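Long-range contact in mitogen-activated protein kinase, putative (Map kinase-like protein) (Leishmania major, PDB 3PG1), which probably binds ATP and phosphorylates serine or threonine residues of other proteins, as a MAP kinase of the parasite: residues I136-H148 with L315-L329. Numbering follows the deposited sequence. Where two conformers were deposited one is given.
Sequences IQYFMYHILLGLH and LRHPYFESLFDPLDL
Q137 and F320 bring the two backbones closest, with CA atoms 6.8 Å apart, and L145 and D328 mark a second approach as segment 315-329, which leaves helix 311-315 and includes a 3-10 turn at 318-320, runs along helix 133-152. Y141 is the centre of the contact. Its CG is anti to the backbone N (chi1 -173°), which sends the ring out into the loop. L323 CB lies over one face of the Y141 ring, a CH-pi contact 4.2 Å from that ring's centroid. The Y141 hydroxyl takes part in two hydrogen bonds. Y141 OH donates to D328 OD2 (2.6 Å), on the anti side of the carboxylate. Y141 OH also accepts from D325 N (3.2 Å). Together they fix the end of the ring against the turn 325-328, where D325 OD2 also closes an Asx turn with L327 N. L315 is a knob in the hole formed by Y141, L144, L145 and H148; its CD2 is 3.7 Å from Y141 CE1. F320 meets the helix with its ring edge, which faces Q137 O and M140 CB, while L144 CD1 touches F320 CE1 at 3.6 Å. Q137 CG lies over the face of the Y319 ring. At the far end L329 CD2 packs over the H148 ring, and H148 NE2 makes a weak hydrogen bond to L329 O (3.2 Å). H148 ND1 has a hydrogen bond with T311 OG1. The contact joins helix 133-152 of the kinase C-lobe to the chain leaving helix 311-315. Helix 214-229 touches I136, M140, L144 and Y319, helix 291-300 packs on Y319 and F320, and strand 173-175 meets F139, I143 and L147.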
loop_
_atom_site.group_PDB
_atom_site.type_symbol
_atom_site.label_atom_id
_atom_site.label_comp_id
_atom_site.label_asym_id
_atom_site.label_seq_id
_atom_site.Cartn_x
_atom_site.Cartn_y
_atom_site.Cartn_z
ATOM N N ILE A 136 4.515 18.892 3.042
ATOM C CA ILE A 136 5.081 17.886 2.095
ATOM C C ILE A 136 6.267 17.162 2.719
ATOM O O ILE A 136 6.396 15.946 2.550
ATOM C CB ILE A 136 5.423 18.475 0.691
ATOM C CG1 ILE A 136 4.149 19.084 0.042
ATOM C CG2 ILE A 136 6.077 17.388 -0.260
ATOM C CD1 ILE A 136 4.363 19.987 -1.202
ATOM N N GLN A 137 7.172 17.907 3.355
ATOM C CA GLN A 137 8.364 17.314 3.950
ATOM C C GLN A 137 7.953 16.327 5.051
ATOM O O GLN A 137 8.481 15.208 5.151
ATOM C CB GLN A 137 9.285 18.429 4.491
ATOM C CG GLN A 137 10.602 17.878 5.054
ATOM C CD GLN A 137 11.221 18.751 6.133
ATOM O OE1 GLN A 137 12.441 18.850 6.255
ATOM N NE2 GLN A 137 10.409 19.414 6.925
ATOM N N TYR A 138 6.993 16.752 5.881
ATOM C CA TYR A 138 6.514 15.927 6.994
ATOM C C TYR A 138 5.859 14.634 6.489
ATOM O O TYR A 138 6.216 13.549 6.954
ATOM C CB TYR A 138 5.547 16.742 7.877
ATOM C CG TYR A 138 5.161 15.990 9.126
ATOM C CD1 TYR A 138 6.021 15.924 10.218
ATOM C CD2 TYR A 138 3.931 15.340 9.221
ATOM C CE1 TYR A 138 5.650 15.264 11.388
ATOM C CE2 TYR A 138 3.548 14.686 10.391
ATOM C CZ TYR A 138 4.415 14.648 11.467
ATOM O OH TYR A 138 4.099 13.936 12.587
ATOM N N PHE A 139 4.884 14.752 5.579
ATOM C CA PHE A 139 4.194 13.597 4.986
ATOM C C PHE A 139 5.170 12.641 4.340
ATOM O O PHE A 139 5.079 11.431 4.550
ATOM C CB PHE A 139 3.142 14.047 3.912
ATOM C CG PHE A 139 1.910 14.787 4.402
ATOM C CD1 PHE A 139 1.419 14.592 5.688
ATOM C CD2 PHE A 139 1.256 15.700 3.584
ATOM C CE1 PHE A 139 0.293 15.302 6.143
ATOM C CE2 PHE A 139 0.131 16.403 4.039
ATOM C CZ PHE A 139 -0.348 16.193 5.308
ATOM N N MET A 140 6.099 13.172 3.513
ATOM C CA MET A 140 7.106 12.354 2.814
ATOM C C MET A 140 8.007 11.615 3.807
ATOM O O MET A 140 8.339 10.454 3.570
ATOM C CB MET A 140 7.976 13.213 1.861
ATOM C CG MET A 140 7.236 13.611 0.554
ATOM S SD MET A 140 6.417 12.180 -0.266
ATOM C CE MET A 140 7.798 11.078 -0.561
ATOM N N TYR A 141 8.376 12.282 4.915
ATOM C CA TYR A 141 9.243 11.643 5.915
ATOM C C TYR A 141 8.523 10.370 6.443
ATOM O O TYR A 141 9.129 9.313 6.514
ATOM C CB TYR A 141 9.623 12.638 7.064
ATOM C CG TYR A 141 10.664 12.078 8.027
ATOM C CD1 TYR A 141 11.962 11.792 7.596
ATOM C CD2 TYR A 141 10.353 11.834 9.360
ATOM C CE1 TYR A 141 12.918 11.257 8.471
ATOM C CE2 TYR A 141 11.319 11.349 10.258
ATOM C CZ TYR A 141 12.590 11.030 9.797
ATOM O OH TYR A 141 13.547 10.518 10.662
ATOM N N HIS A 142 7.242 10.497 6.795
ATOM C CA HIS A 142 6.449 9.394 7.338
ATOM C C HIS A 142 6.112 8.332 6.302
ATOM O O HIS A 142 6.120 7.130 6.616
ATOM C CB HIS A 142 5.216 9.941 8.065
ATOM C CG HIS A 142 5.560 10.619 9.364
ATOM N ND1 HIS A 142 5.369 9.982 10.580
ATOM C CD2 HIS A 142 6.120 11.829 9.592
ATOM C CE1 HIS A 142 5.799 10.828 11.507
ATOM N NE2 HIS A 142 6.265 11.951 10.963
ATOM N N ILE A 143 5.845 8.764 5.057
ATOM C CA ILE A 143 5.625 7.811 3.947
ATOM C C ILE A 143 6.878 6.958 3.772
ATOM O O ILE A 143 6.762 5.737 3.640
ATOM C CB ILE A 143 5.250 8.524 2.595
ATOM C CG1 ILE A 143 3.835 9.179 2.646
ATOM C CG2 ILE A 143 5.388 7.577 1.368
ATOM C CD1 ILE A 143 3.634 10.333 1.593
ATOM N N LEU A 144 8.075 7.591 3.736
ATOM C CA LEU A 144 9.309 6.821 3.521
ATOM C C LEU A 144 9.666 5.938 4.713
ATOM O O LEU A 144 10.228 4.872 4.520
ATOM C CB LEU A 144 10.476 7.726 3.127
ATOM C CG LEU A 144 10.370 8.282 1.694
ATOM C CD1 LEU A 144 11.366 9.434 1.474
ATOM C CD2 LEU A 144 10.583 7.138 0.637
ATOM N N LEU A 145 9.327 6.373 5.927
ATOM C CA LEU A 145 9.556 5.531 7.127
ATOM C C LEU A 145 8.641 4.293 7.062
ATOM O O LEU A 145 9.093 3.206 7.356
ATOM C CB LEU A 145 9.298 6.307 8.431
ATOM C CG LEU A 145 10.420 7.244 8.882
ATOM C CD1 LEU A 145 9.998 8.024 10.133
ATOM C CD2 LEU A 145 11.762 6.469 9.149
ATOM N N GLY A 146 7.387 4.455 6.624
ATOM C CA GLY A 146 6.515 3.289 6.503
ATOM C C GLY A 146 7.077 2.327 5.455
ATOM O O GLY A 146 7.136 1.131 5.700
ATOM N N LEU A 147 7.555 2.843 4.302
ATOM C CA LEU A 147 8.191 1.970 3.286
ATOM C C LEU A 147 9.460 1.322 3.829
ATOM O O LEU A 147 9.650 0.121 3.658
ATOM C CB LEU A 147 8.521 2.773 2.047
ATOM C CG LEU A 147 7.356 3.264 1.183
ATOM C CD1 LEU A 147 7.910 4.077 -0.005
ATOM C CD2 LEU A 147 6.495 2.094 0.714
ATOM N N HIS A 148 10.298 2.098 4.560
ATOM C CA HIS A 148 11.537 1.571 5.142
ATOM C C HIS A 148 11.196 0.361 6.047
ATOM O O HIS A 148 11.872 -0.641 5.980
ATOM C CB HIS A 148 12.257 2.660 5.991
ATOM C CG HIS A 148 13.611 2.193 6.494
ATOM N ND1 HIS A 148 14.688 2.033 5.627
ATOM C CD2 HIS A 148 14.025 1.932 7.765
ATOM C CE1 HIS A 148 15.691 1.577 6.380
ATOM N NE2 HIS A 148 15.352 1.565 7.675
ATOM N N LEU A 315 15.830 8.930 3.182
ATOM C CA LEU A 315 15.617 9.408 4.573
ATOM C C LEU A 315 16.796 10.248 5.081
ATOM O O LEU A 315 16.570 11.251 5.769
ATOM C CB LEU A 315 15.300 8.260 5.528
ATOM C CG LEU A 315 13.843 7.675 5.335
ATOM C CD1 LEU A 315 13.733 6.280 5.914
ATOM C CD2 LEU A 315 12.775 8.599 5.971
ATOM N N ARG A 316 18.041 9.914 4.644
ATOM C CA ARG A 316 19.260 10.644 5.026
ATOM C C ARG A 316 19.563 11.847 4.146
ATOM O O ARG A 316 20.531 12.570 4.390
ATOM C CB ARG A 316 20.468 9.703 5.057
ATOM C CG ARG A 316 20.402 8.716 6.239
ATOM C CD ARG A 316 21.643 7.873 6.256
ATOM N NE ARG A 316 21.726 7.023 7.443
ATOM C CZ ARG A 316 22.232 7.401 8.615
ATOM N NH1 ARG A 316 22.663 8.650 8.789
ATOM N NH2 ARG A 316 22.311 6.548 9.614
ATOM N N HIS A 317 18.731 12.079 3.136
ATOM C CA HIS A 317 18.912 13.155 2.202
ATOM C C HIS A 317 18.718 14.491 2.939
ATOM O O HIS A 317 17.859 14.563 3.815
ATOM C CB HIS A 317 17.914 13.001 1.010
ATOM C CG HIS A 317 18.139 13.971 -0.123
ATOM N ND1 HIS A 317 17.765 15.312 -0.024
ATOM C CD2 HIS A 317 18.705 13.768 -1.337
ATOM C CE1 HIS A 317 18.078 15.862 -1.186
ATOM N NE2 HIS A 317 18.629 14.970 -2.013
ATOM N N PRO A 318 19.516 15.535 2.605
ATOM C CA PRO A 318 19.351 16.844 3.281
ATOM C C PRO A 318 17.933 17.430 3.251
ATOM O O PRO A 318 17.603 18.205 4.133
ATOM C CB PRO A 318 20.339 17.778 2.556
ATOM C CG PRO A 318 21.254 16.886 1.800
ATOM C CD PRO A 318 20.615 15.544 1.612
ATOM N N TYR A 319 17.071 16.986 2.323
ATOM C CA TYR A 319 15.660 17.387 2.278
ATOM C C TYR A 319 14.950 17.160 3.631
ATOM O O TYR A 319 14.098 17.955 4.021
ATOM C CB TYR A 319 14.924 16.635 1.153
ATOM C CG TYR A 319 13.438 16.946 1.085
ATOM C CD1 TYR A 319 12.983 18.213 0.694
ATOM C CD2 TYR A 319 12.490 16.011 1.503
ATOM C CE1 TYR A 319 11.628 18.527 0.700
ATOM C CE2 TYR A 319 11.123 16.290 1.442
ATOM C CZ TYR A 319 10.699 17.556 1.051
ATOM O OH TYR A 319 9.362 17.836 0.963
ATOM N N PHE A 320 15.304 16.067 4.332
ATOM C CA PHE A 320 14.706 15.733 5.642
ATOM C C PHE A 320 15.553 16.148 6.802
ATOM O O PHE A 320 15.223 15.776 7.922
ATOM C CB PHE A 320 14.470 14.203 5.747
ATOM C CG PHE A 320 13.471 13.731 4.730
ATOM C CD1 PHE A 320 13.861 12.889 3.693
ATOM C CD2 PHE A 320 12.147 14.170 4.775
ATOM C CE1 PHE A 320 12.935 12.446 2.750
ATOM C CE2 PHE A 320 11.210 13.708 3.853
ATOM C CZ PHE A 320 11.609 12.854 2.832
ATOM N N GLU A 321 16.624 16.921 6.574
ATOM C CA GLU A 321 17.550 17.324 7.662
ATOM C C GLU A 321 16.892 17.791 8.948
ATOM O O GLU A 321 17.288 17.332 10.024
ATOM C CB GLU A 321 18.588 18.363 7.203
ATOM C CG GLU A 321 19.800 18.427 8.127
ATOM C CD GLU A 321 20.985 19.184 7.550
ATOM O OE1 GLU A 321 21.607 18.694 6.573
ATOM O OE2 GLU A 321 21.288 20.277 8.081
ATOM N N SER A 322 15.887 18.666 8.851
ATOM C CA SER A 322 15.200 19.222 10.041
ATOM C C SER A 322 14.310 18.204 10.792
ATOM O O SER A 322 13.874 18.487 11.903
ATOM C CB SER A 322 14.373 20.458 9.665
ATOM O OG SER A 322 13.298 20.088 8.808
ATOM N N LEU A 323 14.055 17.033 10.193
ATOM C CA LEU A 323 13.160 16.035 10.781
ATOM C C LEU A 323 13.847 14.748 11.145
ATOM O O LEU A 323 13.363 14.017 12.015
ATOM C CB LEU A 323 12.053 15.686 9.765
ATOM C CG LEU A 323 11.091 16.821 9.272
ATOM C CD1 LEU A 323 9.982 16.208 8.409
ATOM C CD2 LEU A 323 10.423 17.599 10.419
ATOM N N PHE A 324 14.916 14.425 10.409
ATOM C CA PHE A 324 15.608 13.163 10.520
ATOM C C PHE A 324 16.231 12.882 11.853
ATOM O O PHE A 324 16.870 13.735 12.465
ATOM C CB PHE A 324 16.639 12.985 9.374
ATOM C CG PHE A 324 17.453 11.719 9.444
ATOM C CD1 PHE A 324 16.918 10.509 9.034
ATOM C CD2 PHE A 324 18.750 11.736 9.954
ATOM C CE1 PHE A 324 17.667 9.332 9.116
ATOM C CE2 PHE A 324 19.491 10.560 10.050
ATOM C CZ PHE A 324 18.956 9.370 9.583
ATOM N N ASP A 325 16.067 11.642 12.275
ATOM C CA ASP A 325 16.709 11.104 13.462
ATOM C C ASP A 325 17.115 9.669 13.090
ATOM O O ASP A 325 16.261 8.913 12.640
ATOM C CB ASP A 325 15.773 11.089 14.677
ATOM C CG ASP A 325 16.538 10.837 15.948
ATOM O OD1 ASP A 325 16.378 11.605 16.881
ATOM O OD2 ASP A 325 17.292 9.858 16.001
ATOM N N PRO A 326 18.405 9.288 13.226
ATOM C CA PRO A 326 18.809 7.911 12.877
ATOM C C PRO A 326 18.002 6.837 13.596
ATOM O O PRO A 326 17.858 5.769 13.052
ATOM C CB PRO A 326 20.308 7.883 13.248
ATOM C CG PRO A 326 20.469 8.963 14.252
ATOM C CD PRO A 326 19.565 10.059 13.729
ATOM N N LEU A 327 17.458 7.122 14.799
ATOM C CA LEU A 327 16.651 6.162 15.550
ATOM C C LEU A 327 15.407 5.740 14.769
ATOM O O LEU A 327 14.908 4.642 14.968
ATOM C CB LEU A 327 16.248 6.749 16.913
ATOM C CG LEU A 327 17.154 6.391 18.070
ATOM C CD1 LEU A 327 17.059 7.417 19.133
ATOM C CD2 LEU A 327 16.800 5.020 18.662
ATOM N N ASP A 328 14.886 6.635 13.882
ATOM C CA ASP A 328 13.710 6.300 13.050
ATOM C C ASP A 328 14.010 5.141 12.086
ATOM O O ASP A 328 13.094 4.420 11.681
ATOM C CB ASP A 328 13.219 7.539 12.289
ATOM C CG ASP A 328 12.591 8.573 13.217
ATOM O OD1 ASP A 328 11.870 8.161 14.185
ATOM O OD2 ASP A 328 12.822 9.779 13.001
ATOM N N LEU A 329 15.286 4.930 11.771
ATOM C CA LEU A 329 15.677 3.817 10.885
ATOM C C LEU A 329 15.613 2.431 11.548
ATOM O O LEU A 329 15.582 1.420 10.842
ATOM C CB LEU A 329 17.092 4.048 10.269
ATOM C CG LEU A 329 17.292 5.356 9.463
ATOM C CD1 LEU A 329 18.762 5.549 9.116
ATOM C CD2 LEU A 329 16.435 5.362 8.155
#